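Local coordinates for protein ribonucleoside-diphosphate reductase small chain 2 (PDB 1JK0) that forms part of the small subunit of yeast ribonucleotide reductase, which makes deoxyribonucleotides for DNA synthesis, and is needed for its partner RNR2 to fold properly, at residues F38-K41 with Y42-I45; A48-K51 with V52-S55; M134-F138 with F139-K143; L209-A212 with N213-C217; I242-K245 with I246-A250. One frame throughout, in Å; residues are numbered along the deposited sequence.

Overall arrangement
All five contacts are local, each within one continuous stretch, along a helix or where a helix meets a loop, in an all-helical, ferritin-like fold. They follow one another along the chain in the order 1 to 5. Contacts 1 and 2 share helix 43-54, their centres 14 Å apart. Contact 3 lies where helix 111-138 gives way to a loop, and contact 4 lies on helix 207-232. These two touch, through Met134 and Leu209, near the predicted active-site residue Tyr131. Contact 5, on helix 240-258, lies across the chain's centre from contacts 2, 3 and 4. The 44 Å between the centres of contacts 1 and 3 gives a measure of the fold's length.

Contact 1 (F38-K41 with Y42-I45); sequences FPIK and YHEI
Ile40 and His43 meet where the chain turns into a helix. The methyl CG2 of Ile40 lies 3.3 Å from ND1 of His43. The carbonyl oxygen of Ile40 comes to the same ring, 3.1 Å from its CE1, but no hydrogen bond forms between the two residues. With CG1 at chi1 -80°, CG2 of Ile40 stands anti to the backbone N and beside the carbonyl carbon, which turns the methyl to the imidazole. Lys41 and Tyr42 form the second pair. Their side chains run side by side in the same direction. CD of Lys41 is 3.9 Å from CE1 of Tyr42. CB of Lys41 is 4.0 Å from CD1 of Tyr42. Lys41 O lies over one face of that ring. Tyr42 occupies the N-cap position of helix 43-54.

Further out, Glu112 OE1 accepts hydrogen bonds from the backbone nitrogens of both Lys41 and Tyr42. The Tyr42 hydroxyl makes a weak hydrogen bond to Asn31, and its buried ring touches Leu27 and Asn110. With an alanine here in place of the tyrosine, Asn31 would probably lose its weak hydrogen bond and the Lys41 chain the ring beside it. Through Glu112 the loop before helix 43-54 is tied to the start of helix 111-138. Ile45, on the first turn, packs on Phe226, Leu229 and Leu230 of helix 207-232.

Contact 2 (A48-K51 with V52-S55); sequences AYKK and VEAS
Glu53 lies against the ring of Tyr49, one turn earlier, and this is the tight part of the contact. OE1 of Glu53 is 3.3 Å from CE2 of Tyr49. The carboxylate and ring planes are 26° apart, and CB of Glu53 lies over one face of the ring. The glutamate reaches it because CG stands opposite its backbone N (chi1 -165°) and the chain then runs extended. Lys50 lies alongside Glu53. Its NZ forms a salt bridge to OE1 at 3.2 Å, coming from the syn side, 18° out of the carboxylate plane. The stronger salt bridge of Lys50 is to an acidic side chain of the other protein's chain. Tyr49 and Glu53 pack on that chain as well, so this flank of the helix belongs to the interface between the two proteins.

The backbone is alpha-helical, with hydrogen bonds such as Glu53 N to Tyr49 O at 2.9 Å. This is the last part of helix 43-54, which rests on helices 111-138 and 207-232 of a ferritin-like fold. Val52 is buried there against Phe116, Phe119 and Ala222. Its CG2 also meets Tyr49 CD1, loosely, at 4.5 Å.

The solvent side is sparser. Lys51 is exposed, and its chain, straight as far as CE and bent at the last torsion, leads away. Ala54 is exposed, and its CB is 3.6 Å from Lys50 O. Here the helix gives way to loop: Ser55 OG and Ser55 N both bond to Val52 O, at 3.0 and 3.1 Å, from the same face of its carbonyl plane.

Contact 3 (M134-F138 with F139-K143); sequences MVDAF and FKDPK
The ring of Phe139 lies obliquely beside CB of Phe138. CD1 of Phe139 is 3.3 Å from that CB. CE1 of Phe139 lies at the edge of the Phe138 ring, near its plane. The two rings are therefore neighbours without being stacked on each other. Phe138 CG stands opposite its own carbonyl carbon (chi1 -61°), and the ring turns back along the helix. CA of Met134 covers one face of it, 4.2 Å above the centre. Phe71 stacks on the Phe138 ring and also meets Phe139, so three aromatic rings cluster near the end of helix 111-138.

The backbone loosens here. Phe138 N still bonds to Met134 O at 2.8 Å. Phe139 N to Val135 O is weak, at 3.2 Å with an N-H...O angle of 126°. Lys140 then takes a positive phi, and the chain turns off into the loop. Val135 O and Met134 O both lie at the edge of the Phe139 ring. Met134 is about 5 Å, side chain to side chain, from Tyr131, the predicted active-site residue.

On the outer side Asp136 faces Asp141. OD2 of Asp136 is 3.3 Å from OD1 of Asp141, and the carboxylate planes are 47° apart. Both oxygens are acceptors, so no hydrogen bond can join them while both acids are ionised. The like charges would probably repel, and this could raise the pKa of one of the acids.

Contact 4 (L209-A212 with N213-C217); sequences LAMA and NRNIC
Asn213 meets Leu209 one turn back in the long alpha-helix 207-232, one of the main helices of the ferritin-like fold. Its backbone N bonds to Leu209 O at 2.9 Å, with the donor 39° above the carbonyl plane. Its side chain leaves the contact and packs on Tyr194, Met197 and Phe198 of helix 191-200.

Arg214 follows. Its N bonds to Ala210 O at 2.8 Å. The side chain then bends at chi3 (-52°) and folds back over the preceding turn. One face of the guanidinium lies over the same Ala210 O, which sits 3.6 Å from the group's plane and toward its rim. Arg214 NH2 is 3.8 Å from CB of Ala210. Arg214 NH1 is 3.7 Å from CB of Met211. The guanidinium is thus laid on the exposed side of the helix, across the root of the Met211 side chain.

Asn215 comes next, its N bonded to Met211 O at 3.0 Å. Its side chain runs beside that of Met211, pointing the same way, and ND2 of Asn215 is 3.9 Å from Met211 CG. The amide oxygen makes a weak hydrogen bond to Arg218.

Ile216 turns to the buried side. It touches Trp57 and, on helix 111-138, Tyr127 and the predicted active-site residue Tyr131, while Ala212 beside it lies on Val130 of that same helix. Ile216 N bonds to Ala212 O with an N-H...O angle of 172°, and CG1 of Ile216 reaches that same oxygen at 3.1 Å.

Contact 5 (I242-K245 with I246-A250); sequences IIEK and IITEA
Ile243 and Ile246 meet through a peptide group, the flat unit that matters here, since no aromatic ring of these two segments takes part. Ile246 N stands above the plane of the Ile243 carbonyl, 54° out of it, and bonds to its oxygen at 2.7 Å. Ile247 N bonds to the same oxygen at 3.1 Å, nearly in line with the C=O bond. One oxygen is thus gripped twice.

Glu244 O is also met twice. Thr248 OG1 donates to it at 2.8 Å, while Thr248 N gives a weak bond at 3.4 Å. The hydroxyl stands beside its own backbone N (chi1 -65°), facing the preceding turn. Replacing Thr248 by an alanine would probably leave Glu244 O with just the weak backbone bond from this residue.

On the buried side Ile242 CG2 touches Ile246 CD1 at 3.9 Å. Ile243 CG2 meets Ile247 CD1 at the same distance. These isoleucines pack on helices 155-166, 175-188 and 277-288. Glu249 bonds outside, in a salt bridge to Arg166. A threonine hydroxyl bound to the carbonyl four residues back is a familiar feature of alpha-helices, here on helix 240-258 of a ferritin-like fold.

Contact 1 (F38-K41 with Y42-I45)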
# COMPACT_ATOMS: atom_id res chain seq x y z
N PHE B 38 -2.74 -10.59 -14.96
CA PHE B 38 -2.98 -9.83 -16.16
C PHE B 38 -4.09 -10.25 -17.05
O PHE B 38 -4.59 -9.43 -17.82
CB PHE B 38 -1.73 -9.55 -16.95
CG PHE B 38 -1.48 -8.10 -17.05
CD1 PHE B 38 -0.60 -7.48 -16.18
CD2 PHE B 38 -2.25 -7.32 -17.89
CE1 PHE B 38 -0.48 -6.09 -16.15
CE2 PHE B 38 -2.15 -5.94 -17.88
CZ PHE B 38 -1.27 -5.31 -17.00
N PRO B 39 -4.45 -11.54 -17.04
CA PRO B 39 -5.58 -11.69 -17.96
C PRO B 39 -6.70 -11.05 -17.10
O PRO B 39 -7.31 -11.72 -16.25
CB PRO B 39 -5.70 -13.20 -18.12
CG PRO B 39 -4.25 -13.66 -17.94
CD PRO B 39 -3.76 -12.82 -16.78
N ILE B 40 -6.93 -9.74 -17.27
CA ILE B 40 -7.91 -9.01 -16.48
C ILE B 40 -9.35 -9.52 -16.50
O ILE B 40 -9.94 -9.70 -17.57
CB ILE B 40 -7.94 -7.50 -16.85
CG1 ILE B 40 -6.79 -6.78 -16.16
CG2 ILE B 40 -9.23 -6.85 -16.37
CD1 ILE B 40 -5.56 -6.65 -17.00
N LYS B 41 -9.91 -9.73 -15.31
CA LYS B 41 -11.28 -10.21 -15.20
C LYS B 41 -12.27 -9.06 -14.97
O LYS B 41 -13.45 -9.18 -15.30
CB LYS B 41 -11.42 -11.21 -14.06
CG LYS B 41 -12.76 -11.96 -14.09
CD LYS B 41 -12.98 -12.79 -12.82
CE LYS B 41 -14.16 -13.74 -12.99
NZ LYS B 41 -13.91 -14.79 -14.02
N TYR B 42 -11.79 -7.95 -14.41
CA TYR B 42 -12.65 -6.79 -14.16
C TYR B 42 -12.18 -5.57 -14.94
O TYR B 42 -11.65 -4.61 -14.36
CB TYR B 42 -12.69 -6.47 -12.67
CG TYR B 42 -13.31 -7.56 -11.85
CD1 TYR B 42 -12.53 -8.58 -11.32
CD2 TYR B 42 -14.70 -7.61 -11.64
CE1 TYR B 42 -13.10 -9.64 -10.60
CE2 TYR B 42 -15.29 -8.66 -10.91
CZ TYR B 42 -14.48 -9.67 -10.40
OH TYR B 42 -15.03 -10.74 -9.72
N HIS B 43 -12.44 -5.60 -16.25
CA HIS B 43 -12.04 -4.54 -17.16
C HIS B 43 -12.46 -3.15 -16.75
O HIS B 43 -11.69 -2.20 -16.84
CB HIS B 43 -12.56 -4.85 -18.56
CG HIS B 43 -12.09 -6.16 -19.10
ND1 HIS B 43 -10.76 -6.44 -19.31
CD2 HIS B 43 -12.76 -7.28 -19.44
CE1 HIS B 43 -10.63 -7.68 -19.75
NE2 HIS B 43 -11.83 -8.21 -19.83
N GLU B 44 -13.70 -3.04 -16.30
CA GLU B 44 -14.28 -1.78 -15.86
C GLU B 44 -13.55 -1.13 -14.70
O GLU B 44 -13.08 0.00 -14.83
CB GLU B 44 -15.76 -1.98 -15.49
CG GLU B 44 -16.25 -3.45 -15.46
CD GLU B 44 -15.56 -4.34 -14.41
OE1 GLU B 44 -16.27 -4.99 -13.62
OE2 GLU B 44 -14.33 -4.39 -14.36
N ILE B 45 -13.44 -1.81 -13.56
CA ILE B 45 -12.75 -1.20 -12.43
C ILE B 45 -11.28 -0.97 -12.75
O ILE B 45 -10.69 0.00 -12.28
CB ILE B 45 -12.89 -2.01 -11.09
CG1 ILE B 45 -12.21 -3.36 -11.22
CG2 ILE B 45 -14.36 -2.24 -10.76
CD1 ILE B 45 -12.51 -4.27 -10.04

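Contact 2 (A48-K51 with V52-S55)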
# COMPACT_ATOMS: atom_id res chain seq x y z
N ALA B 48 -10.84 2.04 -14.53
CA ALA B 48 -11.05 3.12 -13.57
C ALA B 48 -9.74 3.38 -12.83
O ALA B 48 -9.35 4.52 -12.62
CB ALA B 48 -12.15 2.75 -12.59
N TYR B 49 -9.06 2.30 -12.44
CA TYR B 49 -7.78 2.43 -11.74
C TYR B 49 -6.73 3.09 -12.63
O TYR B 49 -6.02 3.99 -12.18
CB TYR B 49 -7.30 1.06 -11.23
CG TYR B 49 -5.85 1.04 -10.80
CD1 TYR B 49 -5.41 1.81 -9.72
CD2 TYR B 49 -4.91 0.28 -11.51
CE1 TYR B 49 -4.06 1.83 -9.37
CE2 TYR B 49 -3.56 0.29 -11.17
CZ TYR B 49 -3.14 1.07 -10.10
OH TYR B 49 -1.80 1.10 -9.77
N LYS B 50 -6.64 2.66 -13.89
CA LYS B 50 -5.67 3.26 -14.82
C LYS B 50 -5.91 4.74 -14.99
O LYS B 50 -4.98 5.53 -15.10
CB LYS B 50 -5.73 2.57 -16.18
CG LYS B 50 -5.13 1.18 -16.15
CD LYS B 50 -3.65 1.25 -15.75
CE LYS B 50 -3.07 -0.10 -15.44
NZ LYS B 50 -1.61 0.05 -15.18
N LYS B 51 -7.18 5.11 -14.99
CA LYS B 51 -7.55 6.50 -15.17
C LYS B 51 -7.08 7.38 -14.00
O LYS B 51 -6.59 8.49 -14.23
CB LYS B 51 -9.05 6.61 -15.37
CG LYS B 51 -9.49 7.96 -15.91
CD LYS B 51 -11.00 8.08 -16.04
CE LYS B 51 -11.37 9.43 -16.62
NZ LYS B 51 -10.76 9.62 -17.98
N VAL B 52 -7.22 6.91 -12.77
CA VAL B 52 -6.76 7.75 -11.66
C VAL B 52 -5.25 7.66 -11.55
O VAL B 52 -4.62 8.62 -11.13
CB VAL B 52 -7.43 7.37 -10.28
CG1 VAL B 52 -8.94 7.44 -10.41
CG2 VAL B 52 -7.00 6.00 -9.83
N GLU B 53 -4.67 6.52 -11.94
CA GLU B 53 -3.22 6.34 -11.88
C GLU B 53 -2.53 7.35 -12.82
O GLU B 53 -1.47 7.89 -12.51
CB GLU B 53 -2.82 4.91 -12.29
CG GLU B 53 -1.37 4.49 -11.91
CD GLU B 53 -0.92 3.15 -12.52
OE1 GLU B 53 -1.78 2.36 -12.98
OE2 GLU B 53 0.30 2.86 -12.54
N ALA B 54 -3.16 7.63 -13.96
CA ALA B 54 -2.60 8.58 -14.92
C ALA B 54 -2.65 10.03 -14.44
O ALA B 54 -1.84 10.85 -14.87
CB ALA B 54 -3.33 8.47 -16.24
N SER B 55 -3.58 10.34 -13.55
CA SER B 55 -3.73 11.70 -13.04
C SER B 55 -2.90 12.00 -11.80
O SER B 55 -2.98 13.11 -11.24
CB SER B 55 -5.19 11.98 -12.71
OG SER B 55 -5.56 11.41 -11.45

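Contact 3 (M134-F138 with F139-K143)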
# COMPACT_ATOMS: atom_id res chain seq x y z
N MET B 134 -1.53 25.18 2.72
CA MET B 134 -2.30 26.42 2.60
C MET B 134 -2.47 27.02 3.98
O MET B 134 -2.24 28.22 4.20
CB MET B 134 -3.64 26.12 1.94
CG MET B 134 -3.50 25.28 0.68
SD MET B 134 -4.96 25.21 -0.36
CE MET B 134 -4.33 25.98 -1.85
N VAL B 135 -2.87 26.18 4.93
CA VAL B 135 -3.05 26.61 6.31
C VAL B 135 -1.74 27.24 6.81
O VAL B 135 -1.76 28.15 7.63
CB VAL B 135 -3.44 25.38 7.20
CG1 VAL B 135 -3.26 25.70 8.67
CG2 VAL B 135 -4.89 24.98 6.92
N ASP B 136 -0.61 26.77 6.27
CA ASP B 136 0.71 27.27 6.67
C ASP B 136 1.14 28.55 5.94
O ASP B 136 1.53 29.54 6.57
CB ASP B 136 1.76 26.16 6.44
CG ASP B 136 3.00 26.34 7.30
OD1 ASP B 136 2.93 26.07 8.52
OD2 ASP B 136 4.05 26.75 6.76
N ALA B 137 1.07 28.55 4.61
CA ALA B 137 1.47 29.72 3.83
C ALA B 137 0.53 30.89 4.01
O ALA B 137 0.90 32.05 3.80
CB ALA B 137 1.56 29.34 2.35
N PHE B 138 -0.70 30.59 4.41
CA PHE B 138 -1.70 31.63 4.58
C PHE B 138 -1.83 32.12 6.00
O PHE B 138 -1.50 33.27 6.31
CB PHE B 138 -3.05 31.12 4.08
CG PHE B 138 -3.06 30.76 2.62
CD1 PHE B 138 -4.20 30.22 2.03
CD2 PHE B 138 -1.95 30.98 1.81
CE1 PHE B 138 -4.23 29.91 0.68
CE2 PHE B 138 -1.97 30.68 0.46
CZ PHE B 138 -3.11 30.14 -0.11
N PHE B 139 -2.33 31.26 6.88
CA PHE B 139 -2.54 31.61 8.27
C PHE B 139 -1.29 31.43 9.13
O PHE B 139 -1.38 31.03 10.29
CB PHE B 139 -3.69 30.78 8.84
CG PHE B 139 -4.94 30.87 8.02
CD1 PHE B 139 -4.97 30.41 6.71
CD2 PHE B 139 -6.09 31.44 8.55
CE1 PHE B 139 -6.12 30.53 5.93
CE2 PHE B 139 -7.24 31.56 7.78
CZ PHE B 139 -7.25 31.11 6.47
N LYS B 140 -0.14 31.72 8.54
CA LYS B 140 1.14 31.62 9.23
C LYS B 140 1.35 30.27 9.90
O LYS B 140 0.39 29.54 10.16
CB LYS B 140 1.27 32.73 10.27
CG LYS B 140 2.52 33.59 10.12
CD LYS B 140 3.79 32.74 10.04
CE LYS B 140 5.03 33.60 10.22
NZ LYS B 140 5.00 34.81 9.34
N ASP B 141 2.61 29.94 10.18
CA ASP B 141 2.96 28.68 10.82
C ASP B 141 2.00 28.35 11.97
O ASP B 141 1.45 27.25 12.04
CB ASP B 141 4.40 28.71 11.36
CG ASP B 141 5.42 29.04 10.29
OD1 ASP B 141 5.44 28.34 9.25
OD2 ASP B 141 6.21 29.99 10.50
N PRO B 142 1.81 29.31 12.90
CA PRO B 142 0.90 29.01 14.00
C PRO B 142 -0.53 28.67 13.59
O PRO B 142 -1.15 29.37 12.77
CB PRO B 142 0.98 30.27 14.86
CG PRO B 142 2.41 30.68 14.68
CD PRO B 142 2.58 30.53 13.18
N LYS B 143 -1.03 27.58 14.15
CA LYS B 143 -2.39 27.11 13.89
C LYS B 143 -3.28 27.91 14.82
O LYS B 143 -4.45 27.59 15.00
CB LYS B 143 -2.52 25.62 14.23
CG LYS B 143 -2.36 25.29 15.72
CD LYS B 143 -2.53 23.79 16.00
CE LYS B 143 -2.27 23.42 17.47
NZ LYS B 143 -2.44 21.96 17.74

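Contact 4 (L209-A212 with N213-C217)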
# COMPACT_ATOMS: atom_id res chain seq x y z
N LEU B 209 -4.64 27.68 -5.12
CA LEU B 209 -5.80 27.04 -4.52
C LEU B 209 -6.74 26.58 -5.63
O LEU B 209 -7.51 25.64 -5.45
CB LEU B 209 -6.53 28.02 -3.60
CG LEU B 209 -7.87 27.53 -3.03
CD1 LEU B 209 -7.63 26.34 -2.10
CD2 LEU B 209 -8.55 28.66 -2.28
N ALA B 210 -6.65 27.25 -6.77
CA ALA B 210 -7.49 26.93 -7.92
C ALA B 210 -7.13 25.57 -8.53
O ALA B 210 -8.02 24.74 -8.74
CB ALA B 210 -7.36 28.02 -8.96
N MET B 211 -5.85 25.34 -8.81
CA MET B 211 -5.42 24.06 -9.40
C MET B 211 -5.63 22.94 -8.39
O MET B 211 -6.13 21.87 -8.74
CB MET B 211 -3.93 24.11 -9.79
CG MET B 211 -3.46 22.90 -10.59
SD MET B 211 -1.64 22.79 -10.71
CE MET B 211 -1.29 23.74 -12.21
N ALA B 212 -5.25 23.19 -7.14
CA ALA B 212 -5.42 22.21 -6.08
C ALA B 212 -6.88 21.83 -5.96
O ALA B 212 -7.21 20.67 -5.77
CB ALA B 212 -4.92 22.77 -4.76
N ASN B 213 -7.77 22.82 -6.08
CA ASN B 213 -9.19 22.54 -5.98
C ASN B 213 -9.69 21.82 -7.22
O ASN B 213 -10.41 20.84 -7.12
CB ASN B 213 -9.99 23.83 -5.78
CG ASN B 213 -11.45 23.56 -5.44
OD1 ASN B 213 -11.77 23.11 -4.34
ND2 ASN B 213 -12.34 23.82 -6.40
N ARG B 214 -9.31 22.31 -8.39
CA ARG B 214 -9.75 21.67 -9.63
C ARG B 214 -9.45 20.16 -9.56
O ARG B 214 -10.31 19.33 -9.91
CB ARG B 214 -9.03 22.30 -10.83
CG ARG B 214 -9.67 22.03 -12.18
CD ARG B 214 -8.97 22.82 -13.33
NE ARG B 214 -8.85 24.26 -13.04
CZ ARG B 214 -7.75 24.85 -12.56
NH1 ARG B 214 -6.66 24.13 -12.33
NH2 ARG B 214 -7.75 26.14 -12.28
N ASN B 215 -8.26 19.81 -9.09
CA ASN B 215 -7.82 18.41 -8.98
C ASN B 215 -8.58 17.54 -8.00
O ASN B 215 -9.07 16.47 -8.34
CB ASN B 215 -6.35 18.35 -8.58
CG ASN B 215 -5.43 18.87 -9.63
OD1 ASN B 215 -5.75 18.84 -10.82
ND2 ASN B 215 -4.26 19.34 -9.21
N ILE B 216 -8.61 17.98 -6.75
CA ILE B 216 -9.28 17.24 -5.70
C ILE B 216 -10.71 16.95 -6.13
O ILE B 216 -11.21 15.83 -5.98
CB ILE B 216 -9.24 18.05 -4.36
CG1 ILE B 216 -7.77 18.24 -3.94
CG2 ILE B 216 -10.01 17.32 -3.26
CD1 ILE B 216 -7.58 19.05 -2.67
N CYS B 217 -11.36 17.95 -6.71
CA CYS B 217 -12.72 17.80 -7.15
C CYS B 217 -12.77 16.76 -8.24
O CYS B 217 -13.68 15.94 -8.28
CB CYS B 217 -13.26 19.13 -7.66
SG CYS B 217 -15.06 19.23 -7.68

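Contact 5 (I242-K245 with I246-A250)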
# COMPACT_ATOMS: atom_id res chain seq x y z
N ILE B 242 -34.79 3.32 -0.39
CA ILE B 242 -33.69 3.41 0.57
C ILE B 242 -32.58 4.29 0.00
O ILE B 242 -31.97 5.09 0.73
CB ILE B 242 -33.10 2.03 0.91
CG1 ILE B 242 -34.20 1.10 1.42
CG2 ILE B 242 -32.02 2.18 1.95
CD1 ILE B 242 -33.72 -0.30 1.74
N ILE B 243 -32.30 4.14 -1.29
CA ILE B 243 -31.27 4.94 -1.93
C ILE B 243 -31.61 6.41 -1.71
O ILE B 243 -30.88 7.14 -1.05
CB ILE B 243 -31.21 4.68 -3.45
CG1 ILE B 243 -30.83 3.22 -3.70
CG2 ILE B 243 -30.20 5.62 -4.10
CD1 ILE B 243 -30.75 2.85 -5.15
N GLU B 244 -32.74 6.83 -2.27
CA GLU B 244 -33.18 8.20 -2.12
C GLU B 244 -33.26 8.57 -0.63
O GLU B 244 -33.23 9.75 -0.28
CB GLU B 244 -34.54 8.40 -2.78
CG GLU B 244 -34.99 9.84 -2.84
CD GLU B 244 -36.28 10.02 -3.61
OE1 GLU B 244 -37.30 9.42 -3.22
OE2 GLU B 244 -36.27 10.77 -4.61
N LYS B 245 -33.35 7.57 0.24
CA LYS B 245 -33.43 7.81 1.68
C LYS B 245 -32.04 8.08 2.26
O LYS B 245 -31.91 8.78 3.27
CB LYS B 245 -34.08 6.63 2.41
CG LYS B 245 -35.60 6.52 2.25
CD LYS B 245 -36.20 5.39 3.12
CE LYS B 245 -36.06 5.67 4.62
NZ LYS B 245 -36.59 4.59 5.50
N ILE B 246 -31.01 7.52 1.63
CA ILE B 246 -29.64 7.70 2.10
C ILE B 246 -29.06 9.03 1.63
O ILE B 246 -28.39 9.73 2.39
CB ILE B 246 -28.74 6.55 1.60
CG1 ILE B 246 -29.31 5.22 2.10
CG2 ILE B 246 -27.32 6.73 2.11
CD1 ILE B 246 -28.56 4.01 1.62
N ILE B 247 -29.32 9.39 0.37
CA ILE B 247 -28.82 10.64 -0.19
C ILE B 247 -29.41 11.86 0.51
O ILE B 247 -28.68 12.74 0.97
CB ILE B 247 -29.14 10.75 -1.69
CG1 ILE B 247 -28.11 9.95 -2.49
CG2 ILE B 247 -29.16 12.21 -2.12
CD1 ILE B 247 -28.19 8.47 -2.27
N THR B 248 -30.74 11.92 0.56
CA THR B 248 -31.44 13.04 1.19
C THR B 248 -30.78 13.40 2.51
O THR B 248 -30.36 14.54 2.70
CB THR B 248 -32.92 12.70 1.43
OG1 THR B 248 -33.57 12.51 0.17
CG2 THR B 248 -33.61 13.82 2.17
N GLU B 249 -30.68 12.42 3.41
CA GLU B 249 -30.06 12.66 4.71
C GLU B 249 -28.71 13.37 4.63
O GLU B 249 -28.44 14.29 5.41
CB GLU B 249 -29.89 11.33 5.46
CG GLU B 249 -31.17 10.55 5.63
CD GLU B 249 -31.03 9.43 6.65
OE1 GLU B 249 -31.96 8.59 6.73
OE2 GLU B 249 -30.02 9.39 7.38
N ALA B 250 -27.87 12.96 3.68
CA ALA B 250 -26.55 13.57 3.50
C ALA B 250 -26.70 14.96 2.91
O ALA B 250 -25.86 15.84 3.13
CB ALA B 250 -25.69 12.71 2.59